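Local coordinates for Chains: A (Unidentified, PDB 6ZM9), which is a phage-encoded S-adenosylmethionine lyase, which cleaves S-adenosylmethionine to 5'-methylthioadenosine and, probably, homoserine lactone, and is held here with the methylthioadenosine product, at residues A[30-35]-A[49-54]; A[89-94]-A[109-114]. All coordinates share one frame; numbering follows the deposited sequence.

Contact 1 of 2, residues A[30-35]-A[49-54]. With MTA (5'-deoxy-5'-methylthioadenosine), chain F.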
loop_
_atom_site.group_PDB
_atom_site.type_symbol
_atom_site.label_atom_id
_atom_site.label_comp_id
_atom_site.label_asym_id
_atom_site.label_seq_id
_atom_site.Cartn_x
_atom_site.Cartn_y
_atom_site.Cartn_z
ATOM N N GLU A 30 15.799 5.108 -4.908
ATOM C CA GLU A 30 16.595 4.258 -5.797
ATOM C C GLU A 30 17.746 3.587 -5.060
ATOM O O GLU A 30 18.131 2.460 -5.406
ATOM C CB GLU A 30 17.099 5.011 -7.023
ATOM C CG GLU A 30 17.344 4.047 -8.210
ATOM C CD GLU A 30 16.073 3.415 -8.830
ATOM O OE1 GLU A 30 14.925 3.775 -8.463
ATOM O OE2 GLU A 30 16.226 2.539 -9.714
ATOM N N ASP A 31 18.304 4.255 -4.042
ATOM C CA ASP A 31 19.329 3.612 -3.227
ATOM C C ASP A 31 18.774 2.338 -2.582
ATOM O O ASP A 31 19.450 1.305 -2.536
ATOM C CB ASP A 31 19.804 4.533 -2.090
ATOM C CG ASP A 31 20.446 5.826 -2.554
ATOM O OD1 ASP A 31 20.948 5.920 -3.694
ATOM O OD2 ASP A 31 20.492 6.748 -1.692
ATOM N N VAL A 32 17.549 2.414 -2.038
ATOM C CA VAL A 32 16.929 1.253 -1.409
ATOM C C VAL A 32 16.642 0.162 -2.433
ATOM O O VAL A 32 16.845 -1.023 -2.151
ATOM C CB VAL A 32 15.671 1.682 -0.629
ATOM C CG1 VAL A 32 14.945 0.480 -0.083
ATOM C CG2 VAL A 32 16.053 2.637 0.493
ATOM N N VAL A 33 16.171 0.540 -3.629
ATOM C CA VAL A 33 15.948 -0.428 -4.709
ATOM C C VAL A 33 17.228 -1.200 -4.994
ATOM O O VAL A 33 17.252 -2.436 -5.006
ATOM C CB VAL A 33 15.429 0.276 -5.976
ATOM C CG1 VAL A 33 15.336 -0.703 -7.146
ATOM C CG2 VAL A 33 14.051 0.913 -5.733
ATOM N N LYS A 34 18.310 -0.469 -5.262
ATOM C CA LYS A 34 19.560 -1.118 -5.636
ATOM C C LYS A 34 20.099 -1.986 -4.506
ATOM O O LYS A 34 20.606 -3.088 -4.750
ATOM C CB LYS A 34 20.581 -0.058 -6.048
ATOM C CG LYS A 34 20.284 0.682 -7.357
ATOM C CD LYS A 34 21.339 1.763 -7.609
ATOM C CE LYS A 34 21.018 2.595 -8.816
ATOM N NZ LYS A 34 20.944 1.724 -10.007
ATOM N N ASP A 35 20.049 -1.494 -3.268
ATOM C CA ASP A 35 20.587 -2.262 -2.149
ATOM C C ASP A 35 19.763 -3.523 -1.921
ATOM O O ASP A 35 20.329 -4.589 -1.630
ATOM C CB ASP A 35 20.651 -1.393 -0.892
ATOM C CG ASP A 35 21.608 -1.925 0.150
ATOM O OD1 ASP A 35 22.739 -2.288 -0.211
ATOM O OD2 ASP A 35 21.226 -1.955 1.338
ATOM N N ALA A 49 10.002 -7.312 -6.550
ATOM C CA ALA A 49 9.393 -6.569 -5.452
ATOM C C ALA A 49 8.880 -5.233 -5.977
ATOM O O ALA A 49 9.193 -4.831 -7.102
ATOM C CB ALA A 49 10.412 -6.321 -4.338
ATOM N N SER A 50 8.119 -4.542 -5.131
ATOM C CA SER A 50 7.633 -3.197 -5.393
ATOM C C SER A 50 8.156 -2.266 -4.305
ATOM O O SER A 50 8.276 -2.669 -3.143
ATOM C CB SER A 50 6.108 -3.142 -5.388
ATOM O OG SER A 50 5.590 -3.877 -6.497
ATOM N N PHE A 51 8.428 -1.019 -4.679
ATOM C CA PHE A 51 8.993 -0.018 -3.780
ATOM C C PHE A 51 8.155 1.251 -3.900
ATOM O O PHE A 51 8.050 1.830 -4.981
ATOM C CB PHE A 51 10.440 0.275 -4.153
ATOM C CG PHE A 51 11.357 -0.939 -4.112
ATOM C CD1 PHE A 51 11.356 -1.850 -5.148
ATOM C CD2 PHE A 51 12.192 -1.161 -3.033
ATOM C CE1 PHE A 51 12.187 -2.948 -5.118
ATOM C CE2 PHE A 51 13.024 -2.262 -2.996
ATOM C CZ PHE A 51 13.030 -3.149 -4.046
ATOM N N VAL A 52 7.563 1.682 -2.787
ATOM C CA VAL A 52 6.653 2.821 -2.761
ATOM C C VAL A 52 7.321 3.968 -2.007
ATOM O O VAL A 52 7.689 3.827 -0.835
ATOM C CB VAL A 52 5.335 2.440 -2.066
ATOM C CG1 VAL A 52 4.380 3.630 -2.001
ATOM C CG2 VAL A 52 4.678 1.261 -2.769
ATOM N N ALA A 53 7.440 5.112 -2.670
ATOM C CA ALA A 53 7.920 6.305 -1.994
ATOM C C ALA A 53 6.833 6.874 -1.092
ATOM O O ALA A 53 5.655 6.897 -1.456
ATOM C CB ALA A 53 8.316 7.356 -3.025
ATOM N N GLN A 54 7.246 7.346 0.078
ATOM C CA GLN A 54 6.323 7.807 1.094
ATOM C C GLN A 54 6.905 9.019 1.793
ATOM O O GLN A 54 8.110 9.284 1.730
ATOM C CB GLN A 54 6.130 6.790 2.227
ATOM C CG GLN A 54 5.898 5.402 1.772
ATOM C CD GLN A 54 5.558 4.472 2.910
ATOM O OE1 GLN A 54 4.552 3.773 2.867
ATOM N NE2 GLN A 54 6.425 4.418 3.912
HETATM C CS MTA F . 4.471 -8.202 -12.684
HETATM S "S5'" MTA F . 5.714 -7.055 -13.182
HETATM C "C5'" MTA F . 4.902 -5.490 -12.815
HETATM C "C4'" MTA F . 5.165 -4.922 -11.434
HETATM O "O4'" MTA F . 4.721 -5.866 -10.446
HETATM C "C2'" MTA F . 6.547 -4.605 -9.541
HETATM O "O2'" MTA F . 6.099 -3.317 -9.150
HETATM C "C3'" MTA F . 6.620 -4.631 -11.071
HETATM O "O3'" MTA F . 7.106 -3.420 -11.625
HETATM C "C1'" MTA F . 5.473 -5.666 -9.257
HETATM N N9 MTA F . 6.025 -6.943 -8.831
HETATM C C8 MTA F . 6.493 -7.975 -9.604
HETATM N N7 MTA F . 6.836 -9.046 -8.928
HETATM C C5 MTA F . 6.581 -8.693 -7.609
HETATM C C6 MTA F . 6.658 -9.411 -6.399
HETATM N N6 MTA F . 7.030 -10.695 -6.308
HETATM N N1 MTA F . 6.280 -8.769 -5.265
HETATM C C2 MTA F . 5.851 -7.504 -5.352
HETATM N N3 MTA F . 5.716 -6.740 -6.431
HETATM C C4 MTA F . 6.098 -7.394 -7.540
#
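V33 of helix 29-43 meets F51 of the adjoining strand 49-59 in a CH-pi contact within the helix-on-sheet core. V33 CG2 lies over one face of the phenyl ring, 3.9 Å from its centroid and 19° off the normal, displaced so that its closest ring atom is F51 CG at 3.6 Å. The methyl can reach the ring because it stands beside the backbone N of V33, with CG1 in the anti place (chi1 174°). Further along the same ring, V33 CA is 3.9 Å from F51 CE2, and V32 adds a looser touch, its carbonyl O lying 4.1 Å from F51 CE2. No hydrogen bond joins helix and strand, and the helix lies on one face of the antiparallel sheet; I74 of strand 66-77 borders both V32 and F51. On the strand, S50 is hydrogen-bonded to 5'-methylthioadenosine. Its single hydroxyl spans base and sugar, S50 OG donating to MTA N3 at 2.9 Å and accepting from MTA O2' at 2.8 Å, which would fix the adenine relative to the ribose. E69 and S71 of a second subunit also bind this ligand, placing it at a subunit interface.

Contact 2 of 2, residues A[89-94]-A[109-114]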
loop_
_atom_site.group_PDB
_atom_site.type_symbol
_atom_site.label_atom_id
_atom_site.label_comp_id
_atom_site.label_asym_id
_atom_site.label_seq_id
_atom_site.Cartn_x
_atom_site.Cartn_y
_atom_site.Cartn_z
ATOM N N GLY A 89 12.812 -15.968 7.444
ATOM C CA GLY A 89 14.211 -15.722 7.732
ATOM C C GLY A 89 14.870 -14.811 6.713
ATOM O O GLY A 89 15.678 -13.951 7.072
ATOM N N LYS A 90 14.549 -14.996 5.432
ATOM C CA LYS A 90 15.152 -14.159 4.401
ATOM C C LYS A 90 14.648 -12.723 4.494
ATOM O O LYS A 90 15.420 -11.781 4.290
ATOM C CB LYS A 90 14.907 -14.761 3.020
ATOM C CG LYS A 90 15.790 -16.003 2.759
ATOM C CD LYS A 90 15.518 -16.587 1.402
ATOM C CE LYS A 90 16.609 -17.563 0.971
ATOM N NZ LYS A 90 17.009 -18.463 2.082
ATOM N N VAL A 91 13.371 -12.528 4.822
ATOM C CA VAL A 91 12.866 -11.169 4.969
ATOM C C VAL A 91 13.463 -10.496 6.202
ATOM O O VAL A 91 13.810 -9.310 6.172
ATOM C CB VAL A 91 11.326 -11.152 4.972
ATOM C CG1 VAL A 91 10.835 -9.776 5.390
ATOM C CG2 VAL A 91 10.819 -11.539 3.596
ATOM N N GLN A 92 13.585 -11.241 7.302
ATOM C CA GLN A 92 14.205 -10.691 8.507
ATOM C C GLN A 92 15.636 -10.272 8.233
ATOM O O GLN A 92 16.082 -9.193 8.647
ATOM C CB GLN A 92 14.183 -11.761 9.601
ATOM C CG GLN A 92 12.835 -11.950 10.269
ATOM C CD GLN A 92 12.859 -13.124 11.229
ATOM O OE1 GLN A 92 13.591 -14.088 11.030
ATOM N NE2 GLN A 92 12.049 -13.046 12.271
ATOM N N ALA A 93 16.387 -11.114 7.522
ATOM C CA ALA A 93 17.772 -10.788 7.220
ATOM C C ALA A 93 17.861 -9.566 6.314
ATOM O O ALA A 93 18.755 -8.731 6.470
ATOM C CB ALA A 93 18.460 -11.989 6.569
ATOM N N LEU A 94 16.949 -9.465 5.345
ATOM C CA LEU A 94 16.907 -8.286 4.492
ATOM C C LEU A 94 16.661 -7.025 5.310
ATOM O O LEU A 94 17.349 -6.015 5.143
ATOM C CB LEU A 94 15.830 -8.479 3.424
ATOM C CG LEU A 94 15.475 -7.263 2.559
ATOM C CD1 LEU A 94 16.657 -6.753 1.736
ATOM C CD2 LEU A 94 14.307 -7.625 1.644
ATOM N N VAL A 109 9.187 -4.473 9.868
ATOM C CA VAL A 109 8.935 -5.606 8.985
ATOM C C VAL A 109 7.604 -6.231 9.383
ATOM O O VAL A 109 7.372 -6.523 10.563
ATOM C CB VAL A 109 10.059 -6.653 9.088
ATOM C CG1 VAL A 109 9.708 -7.885 8.270
ATOM C CG2 VAL A 109 11.369 -6.075 8.635
ATOM N N GLU A 110 6.737 -6.453 8.406
ATOM C CA GLU A 110 5.475 -7.150 8.612
ATOM C C GLU A 110 5.470 -8.373 7.706
ATOM O O GLU A 110 5.728 -8.252 6.505
ATOM C CB GLU A 110 4.307 -6.223 8.263
ATOM C CG GLU A 110 2.940 -6.778 8.593
ATOM C CD GLU A 110 1.811 -5.823 8.228
ATOM O OE1 GLU A 110 1.440 -4.969 9.067
ATOM O OE2 GLU A 110 1.296 -5.929 7.092
ATOM N N ILE A 111 5.162 -9.543 8.272
ATOM C CA ILE A 111 5.057 -10.797 7.525
ATOM C C ILE A 111 3.592 -11.209 7.507
ATOM O O ILE A 111 2.954 -11.261 8.565
ATOM C CB ILE A 111 5.849 -11.929 8.205
ATOM C CG1 ILE A 111 7.313 -11.554 8.397
ATOM C CG2 ILE A 111 5.679 -13.225 7.423
ATOM C CD1 ILE A 111 7.992 -11.302 7.159
ATOM N N GLN A 112 3.081 -11.546 6.327
ATOM C CA GLN A 112 1.709 -11.991 6.163
ATOM C C GLN A 112 1.656 -13.374 5.531
ATOM O O GLN A 112 2.554 -13.783 4.788
ATOM C CB GLN A 112 0.925 -11.009 5.282
ATOM C CG GLN A 112 0.818 -9.622 5.894
ATOM C CD GLN A 112 0.080 -8.662 5.008
ATOM O OE1 GLN A 112 -0.772 -9.063 4.211
ATOM N NE2 GLN A 112 0.398 -7.378 5.135
ATOM N N GLU A 113 0.584 -14.096 5.849
ATOM C CA GLU A 113 0.264 -15.386 5.242
ATOM C C GLU A 113 -1.196 -15.280 4.808
ATOM O O GLU A 113 -2.090 -15.138 5.649
ATOM C CB GLU A 113 0.466 -16.537 6.227
ATOM C CG GLU A 113 0.176 -17.904 5.620
ATOM C CD GLU A 113 0.559 -19.066 6.524
ATOM O OE1 GLU A 113 1.004 -18.824 7.666
ATOM O OE2 GLU A 113 0.410 -20.226 6.082
ATOM N N ARG A 114 -1.436 -15.331 3.499
ATOM C CA ARG A 114 -2.761 -15.060 2.935
ATOM C C ARG A 114 -3.345 -13.749 3.458
ATOM O O ARG A 114 -4.552 -13.628 3.694
ATOM C CB ARG A 114 -3.723 -16.223 3.174
ATOM C CG ARG A 114 -3.193 -17.556 2.677
ATOM C CD ARG A 114 -4.219 -18.671 2.847
ATOM N NE ARG A 114 -5.458 -18.405 2.118
ATOM C CZ ARG A 114 -6.632 -18.128 2.688
ATOM N NH1 ARG A 114 -6.754 -18.077 4.009
ATOM N NH2 ARG A 114 -7.690 -17.904 1.923
#
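A small, buried apolar contact packs helix 84-101 against strand 106-113, on the helix-covered face of the antiparallel sheet. V91, V109 and I111 all direct their CB atoms into the interface, the two strand residues doing so as alternate positions on one face of the strand. E110, between them, points its CB away from the helix, toward the other face of the sheet. A13 of the neighbouring strand 11-21 also packs on V91, and I123 of strand 116-124 on V109, so the strands flanking 106-113 extend the apolar layer. No hydrogen bond links the helix segment to the strand segment, and the contact rests on side-chain carbons. A single methyl of the helix serves both strand residues: V91 CG1 is 3.6 Å from V109 CG1 and 3.7 Å from I111 CD1. V91 and V109 cross at a slant, whereas I111 reaches its chain end toward V91 tip to tip. Two successive turns near -60° in I111 (chi1 -56°, chi2 -61°) carry its terminal methyl to that point, where I111 CD1 also comes within 4.0 Å of V91 CB.

In the fold
Contact 1 closes before contact 2 opens along the chain, and each joins a helix to the strand that follows it: 29-43 to 49-59, then 84-101 to 106-113. Their centres are 16 Å apart, on opposite sides of the chain's centre, and their nearest atoms are about 5 Å apart without touching. Both reach the same antiparallel sheet, where strands 66-77 and 11-21 lie between strands 49-59 and 106-113. The two helices also meet directly, since L94 packs on T36 and I39. A49 and F51 pair with a strand of the second subunit, putting contact 1 at that interface, and the side chain of V109 in contact 2 lies about 9 Å from a bound methylthioadenosine.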